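PDB 6KGU: penicillin-binding protein PbpB from Mycobacterium tuberculosis, which synthesises cross-linked peptidoglycan of the cell wall from lipid intermediates and is acylated by the beta-lactam aztreonam in its transpeptidase domain. Local coordinates for residues 269-274 against 386-391; 273-278 against 331-336; 346-351 against 397-402. All coordinates share one frame; numbering follows the deposited sequence. Where two conformers were deposited one is given.

Interaction 1: 269-274 against 386-391; sequences SVNKIV and LSMTLL. With AZR (2-({[(1Z)-1-(2-amino-1,3-thiazol-4-yl)-2-oxo-2-{[(2S,3S)-1-oxo-3-(sulfoamino)butan-2-yl]amino}ethylidene]amino}oxy)-2-methylpropanoic acid), chain B.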
loop_
_atom_site.group_PDB
_atom_site.type_symbol
_atom_site.label_atom_id
_atom_site.label_comp_id
_atom_site.label_asym_id
_atom_site.label_seq_id
_atom_site.Cartn_x
_atom_site.Cartn_y
_atom_site.Cartn_z
ATOM N N SER A 269 -11.286 -8.075 -2.419
ATOM C CA SER A 269 -12.131 -7.020 -2.991
ATOM C C SER A 269 -11.429 -5.680 -3.217
ATOM O O SER A 269 -11.988 -4.824 -3.927
ATOM C CB SER A 269 -13.354 -6.783 -2.103
ATOM O OG SER A 269 -14.256 -7.880 -2.202
ATOM N N VAL A 270 -10.248 -5.439 -2.628
ATOM C CA VAL A 270 -9.581 -4.185 -2.968
ATOM C C VAL A 270 -9.210 -4.173 -4.435
ATOM O O VAL A 270 -9.059 -3.100 -5.026
ATOM C CB VAL A 270 -8.331 -3.887 -2.111
ATOM C CG1 VAL A 270 -8.746 -3.459 -0.723
ATOM C CG2 VAL A 270 -7.348 -5.084 -2.097
ATOM N N ASN A 271 -9.101 -5.348 -5.054
ATOM C CA ASN A 271 -8.826 -5.403 -6.480
ATOM C C ASN A 271 -9.979 -4.886 -7.334
ATOM O O ASN A 271 -9.787 -4.698 -8.541
ATOM C CB ASN A 271 -8.480 -6.839 -6.903
ATOM C CG ASN A 271 -7.631 -6.861 -8.151
ATOM O OD1 ASN A 271 -6.639 -6.143 -8.229
ATOM N ND2 ASN A 271 -8.033 -7.640 -9.152
ATOM N N LYS A 272 -11.164 -4.666 -6.754
ATOM C CA LYS A 272 -12.306 -4.271 -7.563
ATOM C C LYS A 272 -12.117 -2.902 -8.195
ATOM O O LYS A 272 -12.829 -2.567 -9.146
ATOM C CB LYS A 272 -13.590 -4.312 -6.727
ATOM C CG LYS A 272 -14.020 -5.757 -6.370
ATOM C CD LYS A 272 -15.345 -5.797 -5.616
ATOM C CE LYS A 272 -15.685 -7.206 -5.130
ATOM N NZ LYS A 272 -16.977 -7.226 -4.350
ATOM N N ILE A 273 -11.150 -2.117 -7.716
ATOM C CA ILE A 273 -10.807 -0.871 -8.396
ATOM C C ILE A 273 -10.532 -1.104 -9.882
ATOM O O ILE A 273 -10.847 -0.249 -10.721
ATOM C CB ILE A 273 -9.611 -0.195 -7.693
ATOM C CG1 ILE A 273 -9.403 1.213 -8.249
ATOM C CG2 ILE A 273 -8.328 -1.049 -7.833
ATOM C CD1 ILE A 273 -8.265 1.961 -7.584
ATOM N N VAL A 274 -9.983 -2.270 -10.244
ATOM C CA VAL A 274 -9.667 -2.509 -11.651
ATOM C C VAL A 274 -10.945 -2.646 -12.473
ATOM O O VAL A 274 -11.092 -1.998 -13.517
ATOM C CB VAL A 274 -8.749 -3.732 -11.812
ATOM C CG1 VAL A 274 -8.431 -3.961 -13.269
ATOM C CG2 VAL A 274 -7.431 -3.513 -11.019
ATOM N N LEU A 386 -4.672 -14.095 -7.924
ATOM C CA LEU A 386 -3.501 -13.281 -8.183
ATOM C C LEU A 386 -3.004 -12.799 -6.833
ATOM O O LEU A 386 -3.705 -12.912 -5.818
ATOM C CB LEU A 386 -3.809 -12.095 -9.110
ATOM C CG LEU A 386 -4.537 -10.871 -8.546
ATOM C CD1 LEU A 386 -4.628 -9.774 -9.592
ATOM C CD2 LEU A 386 -5.941 -11.240 -8.054
ATOM N N SER A 387 -1.788 -12.260 -6.819
ATOM C CA SER A 387 -1.245 -11.735 -5.577
ATOM C C SER A 387 -0.530 -10.430 -5.862
ATOM O O SER A 387 -0.037 -10.207 -6.972
ATOM C CB SER A 387 -0.296 -12.745 -4.910
ATOM O OG SER A 387 0.889 -12.859 -5.663
ATOM N N MET A 388 -0.465 -9.571 -4.842
ATOM C CA MET A 388 0.188 -8.281 -4.966
ATOM C C MET A 388 0.746 -7.908 -3.607
ATOM O O MET A 388 0.268 -8.380 -2.575
ATOM C CB MET A 388 -0.784 -7.183 -5.428
ATOM C CG MET A 388 -1.912 -6.898 -4.404
ATOM S SD MET A 388 -3.181 -5.742 -5.005
ATOM C CE MET A 388 -3.860 -6.680 -6.384
ATOM N N THR A 389 1.729 -7.018 -3.620
ATOM C CA THR A 389 2.231 -6.425 -2.396
ATOM C C THR A 389 1.345 -5.267 -1.951
ATOM O O THR A 389 0.541 -4.723 -2.716
ATOM C CB THR A 389 3.665 -5.945 -2.586
ATOM O OG1 THR A 389 3.675 -4.880 -3.533
ATOM C CG2 THR A 389 4.539 -7.091 -3.114
ATOM N N LEU A 390 1.502 -4.896 -0.680
ATOM C CA LEU A 390 0.859 -3.693 -0.165
ATOM C C LEU A 390 1.229 -2.468 -0.991
ATOM O O LEU A 390 0.380 -1.605 -1.254
ATOM C CB LEU A 390 1.246 -3.481 1.307
ATOM C CG LEU A 390 0.441 -2.375 2.005
ATOM C CD1 LEU A 390 -1.039 -2.625 1.815
ATOM C CD2 LEU A 390 0.777 -2.282 3.513
ATOM N N LEU A 391 2.499 -2.362 -1.397
ATOM C CA LEU A 391 2.916 -1.194 -2.172
ATOM C C LEU A 391 2.234 -1.163 -3.537
ATOM O O LEU A 391 1.784 -0.102 -3.993
ATOM C CB LEU A 391 4.443 -1.180 -2.333
ATOM C CG LEU A 391 4.995 -0.001 -3.130
ATOM C CD1 LEU A 391 4.673 1.339 -2.449
ATOM C CD2 LEU A 391 6.509 -0.157 -3.337
HETATM C C7 AZR B . -17.184 -9.747 0.821
HETATM S S8 AZR B . -10.657 -13.713 -2.858
HETATM O O9 AZR B . -12.999 -8.733 -0.442
HETATM O O10 AZR B . -15.584 -12.432 -1.797
HETATM O O11 AZR B . -15.356 -13.550 1.138
HETATM N N12 AZR B . -15.888 -7.700 0.308
HETATM N N13 AZR B . -14.477 -11.072 -0.341
HETATM N N14 AZR B . -14.139 -14.029 0.567
HETATM N N15 AZR B . -11.657 -14.577 -0.633
HETATM N N16 AZR B . -9.517 -15.424 -1.121
HETATM S S17 AZR B . -15.683 -6.689 1.525
HETATM C C18 AZR B . -15.821 -9.160 0.503
HETATM C C19 AZR B . -15.137 -9.823 -0.705
HETATM C C20 AZR B . -13.993 -8.858 -1.111
HETATM C C21 AZR B . -14.705 -12.248 -0.956
HETATM C C22 AZR B . -13.836 -13.359 -0.479
HETATM C C23 AZR B . -15.712 -14.217 2.329
HETATM C C24 AZR B . -12.572 -13.690 -1.186
HETATM C C25 AZR B . -12.210 -13.136 -2.373
HETATM C C26 AZR B . -10.594 -14.679 -1.403
HETATM C C27 AZR B . -14.701 -13.784 3.375
HETATM C C28 AZR B . -17.125 -13.842 2.739
HETATM C C29 AZR B . -15.624 -15.720 2.073
HETATM O O30 AZR B . -15.629 -16.211 0.965
HETATM O O31 AZR B . -15.591 -16.416 3.166
HETATM O O32 AZR B . -16.829 -6.754 2.356
HETATM O O33 AZR B . -15.716 -5.260 0.904
HETATM O O34 AZR B . -14.379 -6.884 2.043
#
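N271 meets M388 and L386 through the two ends of its carboxamide. The methyl CE of M388 rests 3.4 Å from OD1 of N271, and CD1 of L386 lies 4.0 Å from ND2 of N271, so each branch of the amide has an apolar neighbour. The M388 chain is extended up to its sulfur and then bends (chi3 63°), which turns CE toward the asparagine; the flexible thioether chain lets the methyl reach OD1. L386 approaches N271 from the opposite direction. ND2 of N271 has its strong polar partner outside both segments, the carbonyl O of L380. Asparagine suits the place because its amide can tie the loop at L380 while its side chain also touches Y341, L345 and M396.

Further out, the M388 backbone is hydrogen-bonded to F265 and its side chain touches P267, close before the nucleophile. T389 is the N-cap of the next helix: its hydroxyl caps a backbone N while T389 N donates to Q392 OE1, the reciprocal pattern of a capping box. On the other side of the 3-10 turn, S269 is covalently joined to the opened aztreonam, its OG 1.5 Å from AZR C20, which marks it as the attacked serine. The backbone N of S269 donates to AZR O9 at 2.7 Å, bent to 135°, as one donor of an oxyanion hole does in this family. One turn on, K272 NZ is hydrogen-bonded to S324 OG and N326 OD1, consistent with the SxxK and SxN motifs. Two residues beyond S269, N271 has ND2 satisfied by L380 O but OD1 buried against the M388 methyl without a partner in the model, so the contact is packing that adds no hydrogen bond between the segments.

Interaction 2: 273-278 against 331-336; sequences IVAASA and MLSQRV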
loop_
_atom_site.group_PDB
_atom_site.type_symbol
_atom_site.label_atom_id
_atom_site.label_comp_id
_atom_site.label_asym_id
_atom_site.label_seq_id
_atom_site.Cartn_x
_atom_site.Cartn_y
_atom_site.Cartn_z
ATOM N N ILE A 273 -11.150 -2.117 -7.716
ATOM C CA ILE A 273 -10.807 -0.871 -8.396
ATOM C C ILE A 273 -10.532 -1.104 -9.882
ATOM O O ILE A 273 -10.847 -0.249 -10.721
ATOM C CB ILE A 273 -9.611 -0.195 -7.693
ATOM C CG1 ILE A 273 -9.403 1.213 -8.249
ATOM C CG2 ILE A 273 -8.328 -1.049 -7.833
ATOM C CD1 ILE A 273 -8.265 1.961 -7.584
ATOM N N VAL A 274 -9.983 -2.270 -10.244
ATOM C CA VAL A 274 -9.667 -2.509 -11.651
ATOM C C VAL A 274 -10.945 -2.646 -12.473
ATOM O O VAL A 274 -11.092 -1.998 -13.517
ATOM C CB VAL A 274 -8.749 -3.732 -11.812
ATOM C CG1 VAL A 274 -8.431 -3.961 -13.269
ATOM C CG2 VAL A 274 -7.431 -3.513 -11.019
ATOM N N ALA A 275 -11.885 -3.489 -12.018
ATOM C CA ALA A 275 -13.164 -3.616 -12.716
ATOM C C ALA A 275 -13.896 -2.282 -12.777
ATOM O O ALA A 275 -14.499 -1.942 -13.806
ATOM C CB ALA A 275 -14.046 -4.667 -12.038
ATOM N N ALA A 276 -13.896 -1.532 -11.668
ATOM C CA ALA A 276 -14.605 -0.258 -11.642
ATOM C C ALA A 276 -14.038 0.702 -12.672
ATOM O O ALA A 276 -14.790 1.369 -13.390
ATOM C CB ALA A 276 -14.524 0.372 -10.249
ATOM N N SER A 277 -12.705 0.787 -12.738
ATOM C CA SER A 277 -12.027 1.677 -13.668
ATOM C C SER A 277 -12.253 1.239 -15.105
ATOM O O SER A 277 -12.489 2.068 -15.988
ATOM C CB SER A 277 -10.526 1.697 -13.353
ATOM O OG SER A 277 -10.291 2.166 -12.035
ATOM N N ALA A 278 -12.184 -0.063 -15.359
ATOM C CA ALA A 278 -12.358 -0.547 -16.721
ATOM C C ALA A 278 -13.770 -0.281 -17.225
ATOM O O ALA A 278 -13.955 0.237 -18.334
ATOM C CB ALA A 278 -12.018 -2.034 -16.792
ATOM N N MET A 331 -20.714 -9.428 -13.266
ATOM C CA MET A 331 -21.631 -9.042 -14.331
ATOM C C MET A 331 -21.096 -7.847 -15.105
ATOM O O MET A 331 -21.087 -7.845 -16.341
ATOM C CB MET A 331 -23.009 -8.740 -13.748
ATOM C CG MET A 331 -23.663 -9.974 -13.170
ATOM S SD MET A 331 -25.324 -9.672 -12.616
ATOM C CE MET A 331 -26.019 -8.919 -14.074
ATOM N N LEU A 332 -20.622 -6.822 -14.386
ATOM C CA LEU A 332 -20.014 -5.658 -15.030
ATOM C C LEU A 332 -18.714 -6.023 -15.723
ATOM O O LEU A 332 -18.413 -5.499 -16.799
ATOM C CB LEU A 332 -19.739 -4.550 -14.001
ATOM C CG LEU A 332 -20.933 -3.848 -13.359
ATOM C CD1 LEU A 332 -20.469 -3.009 -12.149
ATOM C CD2 LEU A 332 -21.683 -2.987 -14.406
ATOM N N SER A 333 -17.906 -6.884 -15.100
ATOM C CA SER A 333 -16.680 -7.339 -15.752
ATOM C C SER A 333 -16.984 -8.076 -17.061
ATOM O O SER A 333 -16.188 -8.012 -18.007
ATOM C CB SER A 333 -15.873 -8.242 -14.802
ATOM O OG SER A 333 -15.459 -7.528 -13.646
ATOM N N GLN A 334 -18.122 -8.776 -17.135
ATOM C CA GLN A 334 -18.504 -9.449 -18.379
ATOM C C GLN A 334 -18.663 -8.455 -19.520
ATOM O O GLN A 334 -18.404 -8.800 -20.679
ATOM C CB GLN A 334 -19.807 -10.238 -18.211
ATOM C CG GLN A 334 -19.714 -11.518 -17.402
ATOM C CD GLN A 334 -21.079 -12.168 -17.216
ATOM O OE1 GLN A 334 -22.024 -11.840 -17.927
ATOM N NE2 GLN A 334 -21.192 -13.082 -16.246
ATOM N N ARG A 335 -19.092 -7.219 -19.218
ATOM C CA ARG A 335 -19.170 -6.203 -20.263
ATOM C C ARG A 335 -17.780 -5.826 -20.751
ATOM O O ARG A 335 -17.579 -5.582 -21.947
ATOM C CB ARG A 335 -19.905 -4.963 -19.753
ATOM C CG ARG A 335 -21.202 -5.249 -19.002
ATOM C CD ARG A 335 -21.869 -3.937 -18.567
ATOM N NE ARG A 335 -23.197 -4.158 -17.986
ATOM C CZ ARG A 335 -24.022 -3.184 -17.613
ATOM N NH1 ARG A 335 -23.650 -1.921 -17.767
ATOM N NH2 ARG A 335 -25.219 -3.469 -17.097
ATOM N N VAL A 336 -16.810 -5.777 -19.833
ATOM C CA VAL A 336 -15.445 -5.403 -20.184
ATOM C C VAL A 336 -14.810 -6.453 -21.087
ATOM O O VAL A 336 -14.187 -6.123 -22.103
ATOM C CB VAL A 336 -14.609 -5.192 -18.906
ATOM C CG1 VAL A 336 -13.146 -4.961 -19.243
ATOM C CG2 VAL A 336 -15.171 -4.029 -18.096
#
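The helices to which 273-278 and 331-336 belong approach closely at two places: CA of A275 is 6.0 Å from CA of S333, and CA of A278 is 6.7 Å from CA of V336. Such short backbone spacing is possible because three of these four residues are alanine or serine, with little bulk to separate the helices.

At the nearer pair, the methyl CB of A275 sits 3.6 Å from OG of S333. This is packing, since the polar partner of that hydroxyl is the carbonyl O of T329 in its own helix; with chi1 at -63° OG lies beside the backbone N, from where it can reach back one turn. Serine thus combines small size with a hydroxyl that its own helix satisfies. At the second pair, V336 spreads both of its methyls over A278, CG1 and CG2 each 4.0 Å from CB of that alanine, and the branched residue fills the slightly wider gap. Y341 touches V336 and M344 touches A278, extending the apolar packing to helix 338-347.

Farther round helix 272-281, S277 OG donates to I273 O at 2.8 Å, and S277 N reaches the same oxygen from the opposite face of its plane, so one carbonyl holds two donors and the buried hydroxyl is satisfied. In segment 331-336, R335 forms a salt bridge with E289, and CD2 of L332 lies over one face of its guanidinium.

The pairing belongs to the helical part of the penicillin-binding transpeptidase fold: it joins helix 326-336 to helix 272-281, which follows S269 in the chain; S269 and K272 fit the SxxK motif of this family.

Interaction 3: 346-351 against 397-402; sequences RKFGLG and YQAIAN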
loop_
_atom_site.group_PDB
_atom_site.type_symbol
_atom_site.label_atom_id
_atom_site.label_comp_id
_atom_site.label_asym_id
_atom_site.label_seq_id
_atom_site.Cartn_x
_atom_site.Cartn_y
_atom_site.Cartn_z
ATOM N N ARG A 346 -2.625 -4.918 -16.158
ATOM C CA ARG A 346 -1.225 -4.627 -16.453
ATOM C C ARG A 346 -0.937 -3.138 -16.351
ATOM O O ARG A 346 0.102 -2.739 -15.809
ATOM C CB ARG A 346 -0.867 -5.149 -17.847
ATOM C CG ARG A 346 -0.707 -6.652 -17.918
ATOM C CD ARG A 346 0.745 -7.026 -17.701
ATOM N NE ARG A 346 0.885 -8.022 -16.648
ATOM C CZ ARG A 346 2.048 -8.416 -16.145
ATOM N NH1 ARG A 346 3.186 -7.902 -16.605
ATOM N NH2 ARG A 346 2.064 -9.329 -15.183
ATOM N N LYS A 347 -1.842 -2.293 -16.856
ATOM C CA LYS A 347 -1.593 -0.857 -16.759
ATOM C C LYS A 347 -1.537 -0.412 -15.303
ATOM O O LYS A 347 -0.758 0.480 -14.948
ATOM C CB LYS A 347 -2.654 -0.059 -17.528
ATOM C CG LYS A 347 -2.396 0.040 -19.032
ATOM C CD LYS A 347 -3.280 1.096 -19.715
ATOM C CE LYS A 347 -4.749 0.963 -19.289
ATOM N NZ LYS A 347 -5.725 1.830 -20.065
ATOM N N PHE A 348 -2.361 -1.020 -14.444
ATOM C CA PHE A 348 -2.322 -0.706 -13.025
ATOM C C PHE A 348 -1.053 -1.210 -12.345
ATOM O O PHE A 348 -0.888 -0.961 -11.146
ATOM C CB PHE A 348 -3.555 -1.298 -12.316
ATOM C CG PHE A 348 -4.741 -0.362 -12.255
ATOM C CD1 PHE A 348 -4.696 0.793 -11.480
ATOM C CD2 PHE A 348 -5.901 -0.642 -12.959
ATOM C CE1 PHE A 348 -5.810 1.653 -11.406
ATOM C CE2 PHE A 348 -7.015 0.205 -12.901
ATOM C CZ PHE A 348 -6.969 1.355 -12.125
ATOM N N GLY A 349 -0.189 -1.946 -13.054
ATOM C CA GLY A 349 1.127 -2.318 -12.556
ATOM C C GLY A 349 1.214 -3.633 -11.811
ATOM O O GLY A 349 2.258 -3.918 -11.210
ATOM N N LEU A 350 0.166 -4.450 -11.835
ATOM C CA LEU A 350 0.192 -5.708 -11.105
ATOM C C LEU A 350 1.108 -6.710 -11.800
ATOM O O LEU A 350 1.299 -6.670 -13.017
ATOM C CB LEU A 350 -1.222 -6.265 -10.972
ATOM C CG LEU A 350 -2.163 -5.246 -10.307
ATOM C CD1 LEU A 350 -3.558 -5.839 -10.080
ATOM C CD2 LEU A 350 -1.564 -4.715 -8.982
ATOM N N GLY A 351 1.703 -7.598 -11.010
ATOM C CA GLY A 351 2.617 -8.603 -11.521
ATOM C C GLY A 351 4.007 -8.096 -11.845
ATOM O O GLY A 351 4.839 -8.876 -12.319
ATOM N N TYR A 397 -4.265 2.615 -6.293
ATOM C CA TYR A 397 -5.151 3.704 -5.902
ATOM C C TYR A 397 -4.487 5.055 -6.140
ATOM O O TYR A 397 -5.177 6.057 -6.360
ATOM C CB TYR A 397 -5.584 3.513 -4.439
ATOM C CG TYR A 397 -6.637 2.429 -4.326
ATOM C CD1 TYR A 397 -6.313 1.094 -4.559
ATOM C CD2 TYR A 397 -7.969 2.740 -4.031
ATOM C CE1 TYR A 397 -7.285 0.081 -4.485
ATOM C CE2 TYR A 397 -8.943 1.745 -3.965
ATOM C CZ TYR A 397 -8.591 0.417 -4.196
ATOM O OH TYR A 397 -9.537 -0.584 -4.124
ATOM N N GLN A 398 -3.150 5.085 -6.151
ATOM C CA GLN A 398 -2.440 6.310 -6.513
ATOM C C GLN A 398 -2.744 6.723 -7.946
ATOM O O GLN A 398 -2.859 7.923 -8.246
ATOM C CB GLN A 398 -0.933 6.121 -6.313
ATOM C CG GLN A 398 -0.119 7.379 -6.589
ATOM C CD GLN A 398 0.181 7.553 -8.047
ATOM O OE1 GLN A 398 0.209 6.579 -8.808
ATOM N NE2 GLN A 398 0.380 8.795 -8.461
ATOM N N ALA A 399 -2.864 5.744 -8.855
ATOM C CA ALA A 399 -3.184 6.058 -10.246
ATOM C C ALA A 399 -4.508 6.803 -10.338
ATOM O O ALA A 399 -4.642 7.787 -11.080
ATOM C CB ALA A 399 -3.256 4.772 -11.079
ATOM N N ILE A 400 -5.507 6.321 -9.598
ATOM C CA ILE A 400 -6.828 6.929 -9.609
ATOM C C ILE A 400 -6.803 8.264 -8.878
ATOM O O ILE A 400 -7.475 9.223 -9.275
ATOM C CB ILE A 400 -7.828 5.937 -8.981
ATOM C CG1 ILE A 400 -8.031 4.736 -9.916
ATOM C CG2 ILE A 400 -9.142 6.629 -8.612
ATOM C CD1 ILE A 400 -8.605 5.131 -11.292
ATOM N N ALA A 401 -6.029 8.343 -7.794
ATOM C CA ALA A 401 -5.865 9.609 -7.085
ATOM C C ALA A 401 -5.256 10.680 -7.995
ATOM O O ALA A 401 -5.644 11.851 -7.936
ATOM C CB ALA A 401 -4.977 9.397 -5.861
ATOM N N ASN A 402 -4.304 10.293 -8.841
ATOM C CA ASN A 402 -3.586 11.247 -9.685
ATOM C C ASN A 402 -4.246 11.388 -11.053
ATOM O O ASN A 402 -3.567 11.426 -12.088
ATOM C CB ASN A 402 -2.123 10.819 -9.806
ATOM C CG ASN A 402 -1.252 11.870 -10.467
ATOM O OD1 ASN A 402 -1.378 13.074 -10.199
ATOM N ND2 ASN A 402 -0.360 11.417 -11.345
#
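R346 O, just ahead of the F348 ring that packs on A399 and I400, is gripped by two donors: G349 N at 2.9 Å and the side-chain NE2 of Q352. The first belongs to a Schellman motif that ends helix 338-347. G349 supplies the positive phi (91°) that this ending needs; glycine suits the position, since at these backbone angles there is no room for a side chain beside the preceding carbonyl O.

The F348 ring reaches helix 390-401 of the transpeptidase domain. Its CE1 lies 4.0 Å from CB of A399 and 4.1 Å from CG1 of I400. The isoleucine methylene comes at the ring edge, near its plane, while the alanine methyl approaches obliquely. Alanine is small enough to admit the ring, and I400, with CG1 beside its backbone N (chi1 -70°), brings both CG1 and CD1 near CZ of F348. S277 of helix 272-281 also packs on the phenyl group.

Two carbonyls nearby have side-chain donors: K347 O accepts from R406 NE, and I400 O from R443 NH1. On the apolar side of the contact, CZ of F348 stands 4.2 Å from CD1 of I400.

Overall arrangement
From the N terminus, residues 269-278 come first, a continuous stretch that serves interactions 1 and 2. Interaction 2 shares its starting stretch with interaction 1 and closes first, returning at 331-336, whereas interaction 1 waits until 386-391. Interaction 3 opens at 346-351, after interaction 2 has closed, and ends at 397-402 beyond interaction 1, so interactions 1 and 3 cross along the chain. The two also touch: V270 O is probably hydrogen-bonded to Y397 OH, and I273 packs on I400. S277 likewise meets F348 and I400, joining interactions 2 and 3. Helix 272-281 is thereby fastened to helices 326-336 and 390-401 and to the end of 338-347.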